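Local coordinates for MMS19 nucleotide excision repair protein homolog (Mus musculus, PDB 6TBL) that probably works, as the C-terminal HEAT-repeat part of a larger adaptor, in the cytosolic machinery that inserts iron-sulfur clusters into proteins of DNA metabolism, at residues A[14-19]-A[26-31]; A[34-39]-A[70-75]; A[64-69]-A[99-104]. One frame throughout, in Å; residues are numbered along the deposited sequence.

Contact 1 (A[14-19]-A[26-31])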
ATOM      1  N   LEU A  14     -23.049  24.530  22.340  1.00 88.56           N
ATOM      2  CA  LEU A  14     -21.859  24.482  21.499  1.00 91.81           C
ATOM      3  C   LEU A  14     -20.662  25.100  22.206  1.00 97.52           C
ATOM      4  O   LEU A  14     -19.560  24.539  22.182  1.00108.20           O
ATOM      5  CB  LEU A  14     -22.131  25.186  20.172  1.00 86.57           C
ATOM      6  CG  LEU A  14     -23.207  24.540  19.299  1.00 87.35           C
ATOM      7  CD1 LEU A  14     -23.441  25.357  18.042  1.00 88.75           C
ATOM      8  CD2 LEU A  14     -22.829  23.111  18.951  1.00 87.61           C
ATOM      9  N   GLU A  15     -20.858  26.252  22.850  1.00 95.45           N
ATOM     10  CA  GLU A  15     -19.769  26.890  23.577  1.00101.14           C
ATOM     11  C   GLU A  15     -19.350  26.098  24.807  1.00 99.46           C
ATOM     12  O   GLU A  15     -18.219  26.259  25.275  1.00106.32           O
ATOM     13  CB  GLU A  15     -20.168  28.312  23.976  1.00109.15           C
ATOM     14  CG  GLU A  15     -20.148  29.292  22.819  1.00127.35           C
ATOM     15  CD  GLU A  15     -18.756  29.473  22.245  1.00144.16           C
ATOM     16  OE1 GLU A  15     -17.798  29.586  23.040  1.00151.27           O
ATOM     17  OE2 GLU A  15     -18.618  29.491  21.003  1.00148.82           O
ATOM     18  N   ALA A  16     -20.231  25.248  25.338  1.00 96.87           N
ATOM     19  CA  ALA A  16     -19.857  24.410  26.470  1.00 96.70           C
ATOM     20  C   ALA A  16     -18.846  23.340  26.085  1.00104.89           C
ATOM     21  O   ALA A  16     -18.147  22.821  26.963  1.00107.93           O
ATOM     22  CB  ALA A  16     -21.099  23.759  27.080  1.00 83.05           C
ATOM     23  N   LEU A  17     -18.749  23.000  24.797  1.00 99.73           N
ATOM     24  CA  LEU A  17     -17.765  22.019  24.354  1.00100.10           C
ATOM     25  C   LEU A  17     -16.337  22.514  24.530  1.00104.22           C
ATOM     26  O   LEU A  17     -15.416  21.696  24.616  1.00113.14           O
ATOM     27  CB  LEU A  17     -18.009  21.654  22.891  1.00 97.67           C
ATOM     28  CG  LEU A  17     -19.340  20.969  22.584  1.00 92.07           C
ATOM     29  CD1 LEU A  17     -19.570  20.895  21.089  1.00 91.54           C
ATOM     30  CD2 LEU A  17     -19.371  19.581  23.194  1.00 83.28           C
ATOM     31  N   SER A  18     -16.136  23.829  24.579  1.00 95.91           N
ATOM     32  CA  SER A  18     -14.818  24.412  24.784  1.00 99.61           C
ATOM     33  C   SER A  18     -14.487  24.626  26.255  1.00103.15           C
ATOM     34  O   SER A  18     -13.366  25.045  26.567  1.00 99.61           O
ATOM     35  CB  SER A  18     -14.711  25.741  24.035  1.00100.66           C
ATOM     36  OG  SER A  18     -15.134  25.598  22.691  1.00102.40           O
ATOM     37  N   CYS A  19     -15.422  24.350  27.156  1.00101.47           N
ATOM     38  CA  CYS A  19     -15.189  24.586  28.575  1.00104.92           C
ATOM     39  C   CYS A  19     -14.161  23.594  29.110  1.00108.13           C
ATOM     40  O   CYS A  19     -14.286  22.389  28.866  1.00107.41           O
ATOM     41  CB  CYS A  19     -16.498  24.468  29.350  1.00106.11           C
ATOM     42  SG  CYS A  19     -16.315  24.619  31.135  1.00113.08           S
ATOM     43  N   LEU A  26     -19.086  16.565  29.813  1.00 78.24           N
ATOM     44  CA  LEU A  26     -20.030  15.456  29.903  1.00 82.14           C
ATOM     45  C   LEU A  26     -21.469  15.947  29.918  1.00 86.53           C
ATOM     46  O   LEU A  26     -22.355  15.291  29.359  1.00 93.50           O
ATOM     47  CB  LEU A  26     -19.745  14.621  31.152  1.00 70.95           C
ATOM     48  CG  LEU A  26     -18.526  13.707  31.062  1.00 91.17           C
ATOM     49  CD1 LEU A  26     -18.261  13.031  32.394  1.00 85.41           C
ATOM     50  CD2 LEU A  26     -18.727  12.675  29.964  1.00 86.86           C
ATOM     51  N   SER A  27     -21.718  17.103  30.538  1.00 85.56           N
ATOM     52  CA  SER A  27     -23.077  17.623  30.632  1.00 84.36           C
ATOM     53  C   SER A  27     -23.616  18.015  29.261  1.00 87.79           C
ATOM     54  O   SER A  27     -24.713  17.596  28.871  1.00 92.80           O
ATOM     55  CB  SER A  27     -23.114  18.814  31.590  1.00 85.24           C
ATOM     56  OG  SER A  27     -24.422  19.349  31.691  1.00 93.67           O
ATOM     57  N   THR A  28     -22.856  18.814  28.507  1.00 82.13           N
ATOM     58  CA  THR A  28     -23.349  19.258  27.208  1.00 84.90           C
ATOM     59  C   THR A  28     -23.386  18.117  26.197  1.00 87.38           C
ATOM     60  O   THR A  28     -24.265  18.094  25.328  1.00 91.09           O
ATOM     61  CB  THR A  28     -22.499  20.417  26.682  1.00 87.92           C
ATOM     62  OG1 THR A  28     -22.961  20.802  25.381  1.00 94.99           O
ATOM     63  CG2 THR A  28     -21.033  20.025  26.600  1.00 95.31           C
ATOM     64  N   LEU A  29     -22.459  17.160  26.301  1.00 87.82           N
ATOM     65  CA  LEU A  29     -22.453  16.036  25.368  1.00 85.10           C
ATOM     66  C   LEU A  29     -23.693  15.166  25.536  1.00 82.33           C
ATOM     67  O   LEU A  29     -24.208  14.617  24.555  1.00 81.22           O
ATOM     68  CB  LEU A  29     -21.185  15.204  25.549  1.00 72.18           C
ATOM     69  CG  LEU A  29     -19.887  15.793  24.995  1.00 75.03           C
ATOM     70  CD1 LEU A  29     -18.686  15.014  25.504  1.00 78.18           C
ATOM     71  CD2 LEU A  29     -19.913  15.803  23.475  1.00 74.19           C
ATOM     72  N   SER A  30     -24.189  15.026  26.769  1.00 75.95           N
ATOM     73  CA  SER A  30     -25.401  14.245  26.986  1.00 76.84           C
ATOM     74  C   SER A  30     -26.633  14.919  26.396  1.00 76.18           C
ATOM     75  O   SER A  30     -27.649  14.249  26.184  1.00 79.63           O
ATOM     76  CB  SER A  30     -25.611  13.995  28.480  1.00 78.59           C
ATOM     77  OG  SER A  30     -25.894  15.204  29.163  1.00102.88           O
ATOM     78  N   CYS A  31     -26.568  16.224  26.137  1.00 75.94           N
ATOM     79  CA  CYS A  31     -27.654  16.929  25.470  1.00 84.78           C
ATOM     80  C   CYS A  31     -27.510  16.917  23.957  1.00 87.51           C
ATOM     81  O   CYS A  31     -28.520  16.887  23.243  1.00 91.23           O
ATOM     82  CB  CYS A  31     -27.720  18.380  25.950  1.00 84.25           C
ATOM     83  SG  CYS A  31     -28.117  18.565  27.683  1.00 89.49           S
TER

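Contact 2 (A[34-39]-A[70-75])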
ATOM      1  N   PRO A  34     -28.758  13.330  21.642  1.00 79.02           N
ATOM      2  CA  PRO A  34     -30.150  13.199  21.175  1.00 78.65           C
ATOM      3  C   PRO A  34     -30.530  14.236  20.134  1.00 81.16           C
ATOM      4  O   PRO A  34     -31.333  13.937  19.239  1.00 80.78           O
ATOM      5  CB  PRO A  34     -30.977  13.364  22.460  1.00 74.79           C
ATOM      6  CG  PRO A  34     -30.023  13.081  23.572  1.00 81.09           C
ATOM      7  CD  PRO A  34     -28.700  13.586  23.091  1.00 79.27           C
ATOM      8  N   LEU A  35     -29.977  15.449  20.224  1.00 74.98           N
ATOM      9  CA  LEU A  35     -30.254  16.460  19.209  1.00 77.29           C
ATOM     10  C   LEU A  35     -29.726  16.026  17.847  1.00 82.83           C
ATOM     11  O   LEU A  35     -30.368  16.266  16.817  1.00 91.60           O
ATOM     12  CB  LEU A  35     -29.648  17.801  19.622  1.00 75.04           C
ATOM     13  CG  LEU A  35     -30.138  18.384  20.948  1.00 80.71           C
ATOM     14  CD1 LEU A  35     -29.425  19.690  21.255  1.00 76.44           C
ATOM     15  CD2 LEU A  35     -31.644  18.583  20.932  1.00 85.99           C
ATOM     16  N   LEU A  36     -28.556  15.381  17.820  1.00 79.92           N
ATOM     17  CA  LEU A  36     -28.028  14.874  16.559  1.00 79.57           C
ATOM     18  C   LEU A  36     -28.913  13.779  15.985  1.00 86.07           C
ATOM     19  O   LEU A  36     -29.025  13.648  14.762  1.00 90.26           O
ATOM     20  CB  LEU A  36     -26.607  14.349  16.753  1.00 75.10           C
ATOM     21  CG  LEU A  36     -25.557  15.374  17.184  1.00 78.30           C
ATOM     22  CD1 LEU A  36     -24.233  14.700  17.513  1.00 78.28           C
ATOM     23  CD2 LEU A  36     -25.373  16.431  16.105  1.00 71.80           C
ATOM     24  N   LEU A  37     -29.556  12.992  16.844  1.00 91.62           N
ATOM     25  CA  LEU A  37     -30.352  11.870  16.365  1.00 95.82           C
ATOM     26  C   LEU A  37     -31.765  12.283  15.972  1.00100.71           C
ATOM     27  O   LEU A  37     -32.321  11.730  15.015  1.00101.03           O
ATOM     28  CB  LEU A  37     -30.407  10.778  17.433  1.00 91.44           C
ATOM     29  CG  LEU A  37     -29.060  10.192  17.863  1.00 85.41           C
ATOM     30  CD1 LEU A  37     -29.256   9.180  18.981  1.00 74.43           C
ATOM     31  CD2 LEU A  37     -28.353   9.558  16.679  1.00 78.78           C
ATOM     32  N   GLU A  38     -32.360  13.244  16.684  1.00 95.20           N
ATOM     33  CA  GLU A  38     -33.758  13.598  16.479  1.00 94.91           C
ATOM     34  C   GLU A  38     -33.967  14.897  15.716  1.00105.45           C
ATOM     35  O   GLU A  38     -35.042  15.082  15.139  1.00117.38           O
ATOM     36  CB  GLU A  38     -34.485  13.697  17.826  1.00 85.41           C
ATOM     37  CG  GLU A  38     -34.284  12.488  18.723  1.00 94.51           C
ATOM     38  CD  GLU A  38     -34.806  11.203  18.110  1.00103.13           C
ATOM     39  OE1 GLU A  38     -35.700  11.269  17.239  1.00105.32           O
ATOM     40  OE2 GLU A  38     -34.317  10.123  18.499  1.00108.16           O
ATOM     41  N   ALA A  39     -32.986  15.795  15.699  1.00 99.77           N
ATOM     42  CA  ALA A  39     -33.091  17.062  14.972  1.00 93.17           C
ATOM     43  C   ALA A  39     -31.898  17.232  14.039  1.00 97.26           C
ATOM     44  O   ALA A  39     -31.129  18.191  14.157  1.00 97.10           O
ATOM     45  CB  ALA A  39     -33.198  18.234  15.945  1.00 77.54           C
ATOM     46  N   LEU A  70     -16.977  10.281  21.405  1.00 66.92           N
ATOM     47  CA  LEU A  70     -17.047   9.346  20.286  1.00 67.25           C
ATOM     48  C   LEU A  70     -18.480   8.916  19.996  1.00 69.82           C
ATOM     49  O   LEU A  70     -18.824   8.663  18.836  1.00 73.52           O
ATOM     50  CB  LEU A  70     -16.173   8.125  20.567  1.00 68.42           C
ATOM     51  CG  LEU A  70     -14.672   8.400  20.668  1.00 70.72           C
ATOM     52  CD1 LEU A  70     -13.925   7.139  21.062  1.00 72.61           C
ATOM     53  CD2 LEU A  70     -14.138   8.955  19.358  1.00 63.45           C
ATOM     54  N   GLN A  71     -19.322   8.820  21.027  1.00 74.80           N
ATOM     55  CA  GLN A  71     -20.728   8.506  20.791  1.00 71.23           C
ATOM     56  C   GLN A  71     -21.422   9.614  20.011  1.00 71.40           C
ATOM     57  O   GLN A  71     -22.345   9.339  19.235  1.00 76.26           O
ATOM     58  CB  GLN A  71     -21.443   8.258  22.118  1.00 66.18           C
ATOM     59  CG  GLN A  71     -20.952   7.030  22.864  1.00 68.14           C
ATOM     60  CD  GLN A  71     -21.668   6.822  24.183  1.00 76.92           C
ATOM     61  OE1 GLN A  71     -22.543   7.601  24.562  1.00 92.98           O
ATOM     62  NE2 GLN A  71     -21.301   5.763  24.892  1.00 73.18           N
ATOM     63  N   CYS A  72     -21.000  10.864  20.202  1.00 65.83           N
ATOM     64  CA  CYS A  72     -21.525  11.951  19.384  1.00 71.00           C
ATOM     65  C   CYS A  72     -20.982  11.878  17.962  1.00 76.35           C
ATOM     66  O   CYS A  72     -21.697  12.191  17.002  1.00 81.17           O
ATOM     67  CB  CYS A  72     -21.190  13.295  20.023  1.00 80.77           C
ATOM     68  SG  CYS A  72     -22.248  13.727  21.417  1.00 82.87           S
ATOM     69  N   MET A  73     -19.715  11.481  17.811  1.00 68.67           N
ATOM     70  CA  MET A  73     -19.159  11.267  16.479  1.00 63.76           C
ATOM     71  C   MET A  73     -19.943  10.200  15.731  1.00 71.33           C
ATOM     72  O   MET A  73     -20.150  10.304  14.517  1.00 71.17           O
ATOM     73  CB  MET A  73     -17.687  10.874  16.581  1.00 63.90           C
ATOM     74  CG  MET A  73     -16.779  12.001  17.009  1.00 74.60           C
ATOM     75  SD  MET A  73     -16.825  13.358  15.827  1.00 88.59           S
ATOM     76  CE  MET A  73     -16.283  12.527  14.338  1.00 93.97           C
ATOM     77  N   HIS A  74     -20.383   9.161  16.443  1.00 62.37           N
ATOM     78  CA  HIS A  74     -21.269   8.173  15.842  1.00 65.63           C
ATOM     79  C   HIS A  74     -22.621   8.790  15.507  1.00 75.69           C
ATOM     80  O   HIS A  74     -23.157   8.573  14.414  1.00 76.19           O
ATOM     81  CB  HIS A  74     -21.432   6.987  16.790  1.00 62.00           C
ATOM     82  CG  HIS A  74     -22.266   5.874  16.237  1.00 69.38           C
ATOM     83  ND1 HIS A  74     -23.643   5.871  16.303  1.00 69.19           N
ATOM     84  CD2 HIS A  74     -21.917   4.719  15.621  1.00 70.19           C
ATOM     85  CE1 HIS A  74     -24.106   4.766  15.744  1.00 71.65           C
ATOM     86  NE2 HIS A  74     -23.078   4.050  15.323  1.00 70.14           N
ATOM     87  N   ALA A  75     -23.180   9.579  16.431  1.00 65.62           N
ATOM     88  CA  ALA A  75     -24.484  10.188  16.209  1.00 67.94           C
ATOM     89  C   ALA A  75     -24.457  11.226  15.097  1.00 74.00           C
ATOM     90  O   ALA A  75     -25.507  11.516  14.514  1.00 74.18           O
ATOM     91  CB  ALA A  75     -24.996  10.821  17.504  1.00 64.34           C
TER

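Contact 3 (A[64-69]-A[99-104])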
ATOM      1  N   ALA A  64     -14.553   9.043  30.550  1.00 89.41           N
ATOM      2  CA  ALA A  64     -15.975   9.217  30.274  1.00 79.64           C
ATOM      3  C   ALA A  64     -16.207  10.262  29.192  1.00 84.21           C
ATOM      4  O   ALA A  64     -17.128  10.128  28.379  1.00 86.48           O
ATOM      5  CB  ALA A  64     -16.717   9.596  31.553  1.00 69.02           C
ATOM      6  N   VAL A  65     -15.384  11.310  29.168  1.00 83.51           N
ATOM      7  CA  VAL A  65     -15.520  12.338  28.142  1.00 82.78           C
ATOM      8  C   VAL A  65     -15.172  11.773  26.770  1.00 81.83           C
ATOM      9  O   VAL A  65     -15.894  11.996  25.792  1.00 81.50           O
ATOM     10  CB  VAL A  65     -14.657  13.565  28.491  1.00 79.82           C
ATOM     11  CG1 VAL A  65     -14.643  14.556  27.336  1.00 70.72           C
ATOM     12  CG2 VAL A  65     -15.176  14.234  29.752  1.00 82.28           C
ATOM     13  N   ARG A  66     -14.066  11.030  26.679  1.00 81.75           N
ATOM     14  CA  ARG A  66     -13.690  10.423  25.405  1.00 77.00           C
ATOM     15  C   ARG A  66     -14.793   9.512  24.882  1.00 75.57           C
ATOM     16  O   ARG A  66     -15.079   9.496  23.680  1.00 78.76           O
ATOM     17  CB  ARG A  66     -12.379   9.649  25.554  1.00 73.16           C
ATOM     18  CG  ARG A  66     -11.150  10.530  25.699  1.00 80.73           C
ATOM     19  CD  ARG A  66      -9.861   9.715  25.692  1.00 74.32           C
ATOM     20  NE  ARG A  66      -9.401   9.381  27.038  1.00 77.54           N
ATOM     21  CZ  ARG A  66      -9.394   8.154  27.548  1.00 82.77           C
ATOM     22  NH1 ARG A  66      -9.821   7.131  26.824  1.00 95.06           N
ATOM     23  NH2 ARG A  66      -8.954   7.951  28.782  1.00 91.72           N
ATOM     24  N   ILE A  67     -15.435   8.761  25.777  1.00 73.51           N
ATOM     25  CA  ILE A  67     -16.524   7.879  25.370  1.00 71.09           C
ATOM     26  C   ILE A  67     -17.700   8.691  24.840  1.00 78.27           C
ATOM     27  O   ILE A  67     -18.223   8.422  23.751  1.00 78.44           O
ATOM     28  CB  ILE A  67     -16.944   6.973  26.541  1.00 76.97           C
ATOM     29  CG1 ILE A  67     -15.842   5.954  26.837  1.00 73.40           C
ATOM     30  CG2 ILE A  67     -18.272   6.288  26.241  1.00 62.59           C
ATOM     31  CD1 ILE A  67     -16.134   5.074  28.024  1.00 69.28           C
ATOM     32  N   ALA A  68     -18.132   9.698  25.602  1.00 63.60           N
ATOM     33  CA  ALA A  68     -19.262  10.516  25.173  1.00 63.74           C
ATOM     34  C   ALA A  68     -18.956  11.247  23.871  1.00 77.32           C
ATOM     35  O   ALA A  68     -19.828  11.374  23.002  1.00 77.84           O
ATOM     36  CB  ALA A  68     -19.638  11.508  26.273  1.00 65.07           C
ATOM     37  N   ALA A  69     -17.721  11.729  23.716  1.00 73.98           N
ATOM     38  CA  ALA A  69     -17.349  12.435  22.495  1.00 71.74           C
ATOM     39  C   ALA A  69     -17.448  11.523  21.279  1.00 68.84           C
ATOM     40  O   ALA A  69     -17.955  11.934  20.227  1.00 69.15           O
ATOM     41  CB  ALA A  69     -15.937  13.004  22.625  1.00 71.16           C
ATOM     42  N   LEU A  99      -8.750   4.576  18.113  1.00 70.94           N
ATOM     43  CA  LEU A  99      -8.723   3.127  17.936  1.00 68.13           C
ATOM     44  C   LEU A  99      -7.601   2.489  18.739  1.00 70.67           C
ATOM     45  O   LEU A  99      -7.686   1.309  19.093  1.00 74.46           O
ATOM     46  CB  LEU A  99      -8.570   2.762  16.458  1.00 64.05           C
ATOM     47  CG  LEU A  99      -9.721   3.083  15.503  1.00 69.71           C
ATOM     48  CD1 LEU A  99      -9.399   2.556  14.120  1.00 73.94           C
ATOM     49  CD2 LEU A  99     -11.023   2.492  16.005  1.00 77.38           C
ATOM     50  N   ASP A 100      -6.542   3.247  19.028  1.00 68.29           N
ATOM     51  CA  ASP A 100      -5.411   2.765  19.809  1.00 67.81           C
ATOM     52  C   ASP A 100      -5.398   3.340  21.221  1.00 76.65           C
ATOM     53  O   ASP A 100      -4.335   3.419  21.847  1.00 83.58           O
ATOM     54  CB  ASP A 100      -4.103   3.091  19.090  1.00 63.78           C
ATOM     55  CG  ASP A 100      -2.979   2.161  19.482  1.00 76.79           C
ATOM     56  OD1 ASP A 100      -3.267   1.125  20.116  1.00 79.56           O
ATOM     57  OD2 ASP A 100      -1.811   2.467  19.164  1.00 89.82           O
ATOM     58  N   ASP A 101      -6.555   3.751  21.732  1.00 73.68           N
ATOM     59  CA  ASP A 101      -6.619   4.304  23.074  1.00 73.27           C
ATOM     60  C   ASP A 101      -6.308   3.226  24.109  1.00 75.71           C
ATOM     61  O   ASP A 101      -6.479   2.028  23.871  1.00 80.10           O
ATOM     62  CB  ASP A 101      -7.994   4.909  23.346  1.00 84.33           C
ATOM     63  CG  ASP A 101      -8.010   5.775  24.590  1.00 92.61           C
ATOM     64  OD1 ASP A 101      -7.988   7.015  24.454  1.00 98.19           O
ATOM     65  OD2 ASP A 101      -8.020   5.215  25.706  1.00 95.35           O
ATOM     66  N   LYS A 102      -5.851   3.671  25.278  1.00 75.69           N
ATOM     67  CA  LYS A 102      -5.380   2.755  26.309  1.00 77.09           C
ATOM     68  C   LYS A 102      -6.503   2.002  27.016  1.00 81.94           C
ATOM     69  O   LYS A 102      -6.204   1.119  27.825  1.00 87.62           O
ATOM     70  CB  LYS A 102      -4.539   3.522  27.334  1.00 80.76           C
ATOM     71  CG  LYS A 102      -5.215   4.761  27.881  1.00 93.33           C
ATOM     72  CD  LYS A 102      -4.255   5.590  28.722  1.00108.89           C
ATOM     73  CE  LYS A 102      -4.944   6.825  29.288  1.00117.85           C
ATOM     74  NZ  LYS A 102      -4.001   7.687  30.054  1.00126.57           N
ATOM     75  N   LYS A 103      -7.769   2.300  26.737  1.00 83.08           N
ATOM     76  CA  LYS A 103      -8.884   1.632  27.397  1.00 82.19           C
ATOM     77  C   LYS A 103      -9.763   0.932  26.368  1.00 77.13           C
ATOM     78  O   LYS A 103     -10.004   1.462  25.279  1.00 79.87           O
ATOM     79  CB  LYS A 103      -9.716   2.628  28.211  1.00 83.14           C
ATOM     80  CG  LYS A 103      -8.925   3.397  29.262  1.00 88.15           C
ATOM     81  CD  LYS A 103      -8.415   2.480  30.365  1.00105.70           C
ATOM     82  CE  LYS A 103      -9.563   1.804  31.099  1.00119.14           C
ATOM     83  NZ  LYS A 103      -9.086   0.940  32.213  1.00120.98           N
ATOM     84  N   ARG A 104     -10.237  -0.268  26.717  1.00 74.39           N
ATOM     85  CA  ARG A 104     -11.105  -1.010  25.809  0.67 66.84           C
ATOM     86  C   ARG A 104     -12.419  -0.276  25.579  1.00 75.12           C
ATOM     87  O   ARG A 104     -12.897  -0.183  24.441  1.00 79.78           O
ATOM     88  CB  ARG A 104     -11.374  -2.414  26.357  0.67 66.71           C
ATOM     89  CG  ARG A 104     -10.187  -3.359  26.296  0.67 75.03           C
ATOM     90  CD  ARG A 104     -10.547  -4.726  26.860  0.67 74.38           C
ATOM     91  NE  ARG A 104     -10.916  -4.649  28.272  0.67 72.76           N
ATOM     92  CZ  ARG A 104     -10.081  -4.887  29.277  0.67 71.63           C
ATOM     93  NH1 ARG A 104      -8.821  -5.225  29.032  0.67 66.98           N
ATOM     94  NH2 ARG A 104     -10.506  -4.792  30.528  0.67 77.11           N
TER

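Contact 1 (A[14-19]-A[26-31])
Thr28 on helix 22-38 packs against Ala16 and Leu17 of segment 14-19, inside the HEAT repeat spanning 5-41, where the chain folds back on itself as a helical hairpin of an alpha-solenoid. Traced from its root, the threonine first meets Ala16: Thr28 CB lies 3.6 Å from Ala16 CB, methyl carbon against branch point. At the branch the two arms part. With OG1 anti to the backbone N (chi1 177°), the hydroxyl bonds to the carbonyl O of Leu13, one helical turn before Leu17, so the polar arm of this buried side chain is satisfied within the hairpin. The methyl arm remains apolar: Thr28 CG2 lies 3.8 Å from Ala16 CB and equally close to CD2 of Leu17, whose side chain runs at about a right angle to the threonine. Leu17 thereby carries the contact from Thr28 on to Leu29, the next residue of the helix. A type I turn runs from Ala16 to Cys19, with Cys19 N bonded to Ala16 O. Leu57 and Phe54 of helix 47-57 touch Leu17 and Leu29 respectively, so helix 47-57 covers this side of the leucines. The last link across the pair joins two leucine methyls, Leu17 CD2 and Leu29 CD2, at 3.8 Å.

Contact 2 (A[34-39]-A[70-75])
Leu36 lies against two peptide carbonyls, those of Cys72 and Ala75, and these are the flat groups of a contact in which no aromatic ring of either segment reaches across. Its methyl CD1 comes within 3.6 Å of Cys72 O, and further back its CB is 3.8 Å from Ala75 O; both are van der Waals touches of carbon on oxygen. The rest is aliphatic. Ala75 CB projects toward helix 22-38 and is met by two leucines in a row: Leu36 CB stands 4.0 Å from it, while Leu37 brings up the tip of a branch, with Leu37 CD2 3.7 Å from Ala75 CB. Leu37 starts out alongside rather than straight at the other helix; chi1 of -60° sets its CG anti to the carbonyl carbon, and from there CD2 reaches the alanine. Cys72, one turn earlier, adds a looser touch, its CB lying 4.2 Å from Leu36 CD1. The small alanine and cysteine thus present a shallow surface that receives the two branched side chains. The axes of 34-38 and 70-75 run nearly parallel, 11° apart and 9.3 Å at closest approach, as expected where successive HEAT repeats stack: 34-39 belongs to the repeat at 5-41 and 70-75 to the one at 44-82. The carbonyl of His74 bonds to the hydroxyl of Thr77, just past the segment and part of the potassium site. Around the pair the neighbours are mostly helical: Arg78 of a loop touches Leu37, but Phe54 of helix 47-57 touches both Leu36 and Cys72, Gln33 of helix 22-38 reaches Cys72 and Ala75, and helix 104-118 packs on His74 through Ser112 and Glu116.

Contact 3 (A[64-69]-A[99-104])
Arg66 and Asp101 form a salt bridge that ties helix 63-76 to the loop leading into helix 104-118. It runs from Arg66 NH1 to Asp101 OD2 at 2.9 Å, and the other carboxylate oxygen stays close, with OD1 3.0 Å from the same NH1. One terminal nitrogen thus lies near both oxygens; the carboxylate comes to the guanidinium obliquely, and the two planes are only 23° apart. The arginine chain leaves the helix toward the loop and bends at chi3 (-94°), which turns its head so that NE can also bond to the carbonyl O of Ser60. Gripped at NE and at NH1, the guanidinium has little freedom to rotate.

Hydrogen bonding inside the loop orients the acid. Asp101 OD2 accepts the backbone N-H of Lys103 on its anti lone pair, at 3.1 Å and with an N-H...O angle of 144°. This is an Asx turn, set just before helix 104-118, with Lys103 at the N-cap position. The contact joins two HEAT repeats, 64-69 in the one at 44-82 and the loop in the one at 85-123, so a loop between helices is tied back to the preceding repeat.

A looser van der Waals touch comes from Lys102. It crosses the arginine at about a right angle, its CE 4.2 Å from Arg66 NH2, and the two cationic ends stay apart, with Lys102 NZ 5.1 Å from Arg66 NH2. That amine instead bonds to a polar side chain of another protein chain, and Asp100 forms a salt bridge to a basic side chain there. Val106 of helix 104-118 touches the side chains of both Arg66 and Asp101.

Contacts 1 and 2 are buried and held by van der Waals packing, mostly of aliphatic side chains, whereas contact 3 is partly buried, held by charge, and lies where another protein chain binds. Helix 22-38 serves contacts 1 and 2, and helix 63-76 serves contacts 2 and 3. Contact 1 works within one HEAT repeat; the other two bridge from one repeat to the next. The first two meet directly, Leu29 CD2 lying 3.7 Å from Cys72 SG, and Leu26 and Leu29 of contact 1 also pack on the 64-69 segment. Contacts 2 and 3 adjoin only along the chain, their centres about 17 Å apart.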